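Local atomic coordinates of coatomer subunit delta (Saccharomyces cerevisiae, PDB entry 5FJZ), a protein that forms part of the COPI coatomer, which probably binds dilysine motifs in Golgi-to-ER retrieval, and binds a tryptophan-based motif of Dsl1 through its mu-homology domain. Residues K67-K72 with W109-P114. Sequence-based numbering, arbitrary orientation.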
ATOM      1  N   LYS A  67     -12.088 -10.043 -25.970  1.00 18.13           N
ATOM      2  CA  LYS A  67     -11.095  -9.054 -25.556  1.00 23.16           C
ATOM      3  C   LYS A  67     -11.557  -8.263 -24.283  1.00 21.10           C
ATOM      4  O   LYS A  67     -10.732  -7.646 -23.603  1.00 22.32           O
ATOM      5  CB  LYS A  67     -10.857  -8.119 -26.690  1.00 21.39           C
ATOM      6  CG  LYS A  67     -10.018  -8.786 -27.795  1.00 26.00           C
ATOM      7  CD  LYS A  67      -9.590  -7.773 -28.830  1.00 28.58           C
ATOM      8  CE  LYS A  67      -8.867  -8.468 -29.990  1.00 32.14           C
ATOM      9  NZ  LYS A  67      -8.495  -7.399 -30.936  1.00 39.94           N
ATOM     10  N   SER A  68     -12.872  -8.192 -24.053  1.00 19.52           N
ATOM     11  CA  SER A  68     -13.359  -7.387 -22.896  1.00 17.93           C
ATOM     12  C   SER A  68     -12.895  -8.057 -21.591  1.00 17.19           C
ATOM     13  O   SER A  68     -12.988  -7.400 -20.518  1.00 18.18           O
ATOM     14  CB  SER A  68     -14.896  -7.230 -22.935  1.00 18.96           C
ATOM     15  OG  SER A  68     -15.555  -8.485 -22.789  1.00 20.09           O
ATOM     16  N   PHE A  69     -12.425  -9.302 -21.628  1.00 14.43           N
ATOM     17  CA  PHE A  69     -11.854  -9.967 -20.463  1.00 18.87           C
ATOM     18  C   PHE A  69     -10.338  -9.762 -20.218  1.00 15.32           C
ATOM     19  O   PHE A  69      -9.892 -10.053 -19.137  1.00 16.05           O
ATOM     20  CB  PHE A  69     -12.197 -11.451 -20.445  1.00 23.45           C
ATOM     21  CG  PHE A  69     -13.561 -11.713 -19.880  1.00 26.64           C
ATOM     22  CD1 PHE A  69     -13.749 -11.831 -18.536  1.00 25.14           C
ATOM     23  CD2 PHE A  69     -14.660 -11.761 -20.707  1.00 33.32           C
ATOM     24  CE1 PHE A  69     -15.029 -12.064 -18.026  1.00 32.62           C
ATOM     25  CE2 PHE A  69     -15.945 -12.008 -20.218  1.00 34.37           C
ATOM     26  CZ  PHE A  69     -16.126 -12.139 -18.856  1.00 34.53           C
ATOM     27  N   GLN A  70      -9.642  -9.166 -21.171  1.00 18.73           N
ATOM     28  CA  GLN A  70      -8.167  -9.044 -21.223  1.00 21.36           C
ATOM     29  C   GLN A  70      -7.500 -10.241 -20.543  1.00 19.74           C
ATOM     30  O   GLN A  70      -6.887 -10.062 -19.493  1.00 20.27           O
ATOM     31  CB  GLN A  70      -7.718  -7.728 -20.527  1.00 24.77           C
ATOM     32  CG  GLN A  70      -7.653  -6.570 -21.457  1.00 33.21           C
ATOM     33  CD  GLN A  70      -6.312  -6.560 -22.216  1.00 30.74           C
ATOM     34  OE1 GLN A  70      -6.022  -7.437 -23.041  1.00 34.02           O
ATOM     35  NE2 GLN A  70      -5.521  -5.552 -21.959  1.00 31.47           N
ATOM     36  N   PHE A  71      -7.697 -11.404 -21.092  1.00 19.50           N
ATOM     37  CA  PHE A  71      -7.068 -12.645 -20.656  1.00 18.88           C
ATOM     38  C   PHE A  71      -5.550 -12.431 -20.766  1.00 19.71           C
ATOM     39  O   PHE A  71      -5.037 -11.910 -21.746  1.00 21.77           O
ATOM     40  CB  PHE A  71      -7.524 -13.837 -21.455  1.00 19.35           C
ATOM     41  CG  PHE A  71      -8.855 -14.370 -21.105  1.00 17.44           C
ATOM     42  CD1 PHE A  71      -9.082 -14.973 -19.874  1.00 19.60           C
ATOM     43  CD2 PHE A  71      -9.926 -14.255 -21.994  1.00 21.63           C
ATOM     44  CE1 PHE A  71     -10.303 -15.461 -19.535  1.00 23.12           C
ATOM     45  CE2 PHE A  71     -11.156 -14.773 -21.640  1.00 18.49           C
ATOM     46  CZ  PHE A  71     -11.343 -15.380 -20.432  1.00 20.65           C
ATOM     47  N   LYS A  72      -4.867 -12.748 -19.697  1.00 17.13           N
ATOM     48  CA  LYS A  72      -3.408 -12.445 -19.620  1.00 20.78           C
ATOM     49  C   LYS A  72      -2.800 -13.663 -19.009  1.00 17.24           C
ATOM     50  O   LYS A  72      -3.231 -14.123 -17.949  1.00 15.33           O
ATOM     51  CB  LYS A  72      -3.134 -11.189 -18.801  1.00 25.26           C
ATOM     52  CG  LYS A  72      -1.670 -10.763 -18.812  1.00 33.34           C
ATOM     53  CD  LYS A  72      -1.283  -9.998 -17.546  1.00 43.14           C
ATOM     54  CE  LYS A  72      -1.915  -8.590 -17.504  1.00 43.40           C
ATOM     55  NZ  LYS A  72      -3.330  -8.572 -16.976  1.00 42.81           N
ATOM     56  N   TRP A 109      -7.855 -12.353 -15.639  1.00 16.06           N
ATOM     57  CA  TRP A 109      -8.841 -11.676 -16.439  1.00 13.15           C
ATOM     58  C   TRP A 109      -9.413 -10.541 -15.652  1.00 13.57           C
ATOM     59  O   TRP A 109      -9.360 -10.528 -14.451  1.00 12.93           O
ATOM     60  CB  TRP A 109      -9.887 -12.670 -17.019  1.00 13.07           C
ATOM     61  CG  TRP A 109     -10.635 -13.498 -16.043  1.00 13.78           C
ATOM     62  CD1 TRP A 109     -11.907 -13.255 -15.569  1.00 13.65           C
ATOM     63  CD2 TRP A 109     -10.212 -14.727 -15.477  1.00 11.93           C
ATOM     64  NE1 TRP A 109     -12.268 -14.307 -14.674  1.00 18.45           N
ATOM     65  CE2 TRP A 109     -11.263 -15.232 -14.668  1.00 12.61           C
ATOM     66  CE3 TRP A 109      -9.089 -15.555 -15.677  1.00 12.74           C
ATOM     67  CZ2 TRP A 109     -11.118 -16.343 -13.950  1.00 14.91           C
ATOM     68  CZ3 TRP A 109      -8.988 -16.671 -14.962  1.00 14.21           C
ATOM     69  CH2 TRP A 109      -9.951 -17.073 -14.117  1.00 15.30           C
ATOM     70  N   ARG A 110      -9.996  -9.580 -16.354  1.00 14.32           N
ATOM     71  CA  ARG A 110     -10.625  -8.435 -15.757  1.00 15.87           C
ATOM     72  C   ARG A 110     -11.656  -7.853 -16.693  1.00 15.55           C
ATOM     73  O   ARG A 110     -11.358  -7.613 -17.865  1.00 16.23           O
ATOM     74  CB  ARG A 110      -9.581  -7.352 -15.476  1.00 15.17           C
ATOM     75  CG  ARG A 110     -10.121  -6.177 -14.690  1.00 18.07           C
ATOM     76  CD  ARG A 110      -9.001  -5.297 -14.141  1.00 20.47           C
ATOM     77  NE  ARG A 110      -8.506  -4.419 -15.149  1.00 19.17           N
ATOM     78  CZ  ARG A 110      -9.004  -3.224 -15.433  1.00 17.09           C
ATOM     79  NH1 ARG A 110      -9.913  -2.668 -14.683  1.00 16.37           N
ATOM     80  NH2 ARG A 110      -8.474  -2.486 -16.386  1.00 15.96           N
ATOM     81  N   LYS A 111     -12.810  -7.528 -16.154  1.00 15.34           N
ATOM     82  CA  LYS A 111     -13.827  -6.905 -16.990  1.00 15.94           C
ATOM     83  C   LYS A 111     -14.516  -5.874 -16.189  1.00 15.07           C
ATOM     84  O   LYS A 111     -14.706  -6.028 -14.957  1.00 14.34           O
ATOM     85  CB  LYS A 111     -14.817  -7.958 -17.518  1.00 17.59           C
ATOM     86  CG  LYS A 111     -15.835  -7.277 -18.370  1.00 22.58           C
ATOM     87  CD  LYS A 111     -16.521  -8.216 -19.325  1.00 22.83           C
ATOM     88  CE  LYS A 111     -17.628  -7.502 -20.061  1.00 24.48           C
ATOM     89  NZ  LYS A 111     -18.345  -8.540 -20.788  1.00 26.57           N
ATOM     90  N   VAL A 112     -14.869  -4.786 -16.871  1.00 15.97           N
ATOM     91  CA  VAL A 112     -15.520  -3.672 -16.283  1.00 16.81           C
ATOM     92  C   VAL A 112     -16.916  -3.474 -16.866  1.00 18.93           C
ATOM     93  O   VAL A 112     -17.190  -3.777 -18.039  1.00 19.60           O
ATOM     94  CB  VAL A 112     -14.752  -2.339 -16.341  1.00 17.73           C
ATOM     95  CG1 VAL A 112     -13.344  -2.436 -15.750  1.00 17.64           C
ATOM     96  CG2 VAL A 112     -14.828  -1.664 -17.690  1.00 20.42           C
ATOM     97  N   ALA A 113     -17.751  -2.825 -16.093  1.00 18.51           N
ATOM     98  CA  ALA A 113     -19.060  -2.430 -16.637  1.00 18.34           C
ATOM     99  C   ALA A 113     -19.439  -1.095 -16.069  1.00 18.23           C
ATOM    100  O   ALA A 113     -19.003  -0.681 -14.936  1.00 16.50           O
ATOM    101  CB  ALA A 113     -20.095  -3.524 -16.382  1.00 16.84           C
ATOM    102  N   PRO A 114     -20.131  -0.267 -16.878  1.00 15.08           N
ATOM    103  CA  PRO A 114     -20.414   1.120 -16.535  1.00 15.26           C
ATOM    104  C   PRO A 114     -21.768   1.339 -15.762  1.00 16.41           C
ATOM    105  O   PRO A 114     -22.358   0.381 -15.286  1.00 17.66           O
ATOM    106  CB  PRO A 114     -20.438   1.774 -17.936  1.00 16.06           C
ATOM    107  CG  PRO A 114     -21.141   0.728 -18.724  1.00 15.19           C
ATOM    108  CD  PRO A 114     -20.613  -0.569 -18.274  1.00 17.60           C
TER
HETATM  109  O   HOH W   1     -13.864  -4.667 -19.975  1.00 16.35           O
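The amide N of Arg110 donates a nearly straight hydrogen bond to the carbonyl O of Phe69, 2.8 Å away, joining the 3-10 turn at 67-69 to strand 104-113. Beside this bond a water bridges the two backbones, donating to Ser68 O and accepting, at a long 3.3 Å, from Val112 N. The other edge of the strand pairs with strand 33-46, where Trp109 and Lys111 bond to Gly40 and Leu38. Phe69 and Trp109 lie side by side and point the same way, their CD1 atoms 3.8 Å apart, with Trp109 CD1 at the edge of the phenyl ring. A chi1 of 57° puts Trp109 CG between the backbone N and the carbonyl carbon. Phe71 reaches Trp109 obliquely, its CD1 3.8 Å from Trp109 CB and its CE1 near the indole, while Phe69 CB sits over one face of the Phe71 ring. The extended Lys111 chain runs across Phe69, and its CD makes a CH-pi contact 4.1 Å from the ring centroid. Beyond, Lys111 NZ makes a weak bond to Ser68 OG, whose stronger partner is Asp66. An alanine in place of Phe69 would probably leave a gap between Trp109 CD1 and the Lys111 methylenes, costing the CH-pi contact and leaving the lysine chain less restrained. Arg110 forms salt bridges with Glu37 and with Glu26 of the second subunit, and that Glu26 also accepts a hydrogen bond from Gln70 NE2. One direct backbone bond and the Phe69, Phe71 and Trp109 cluster thus fasten loop to strand in the mu-homology domain's Dsl1-interacting region, while Arg110 links it to a second copy.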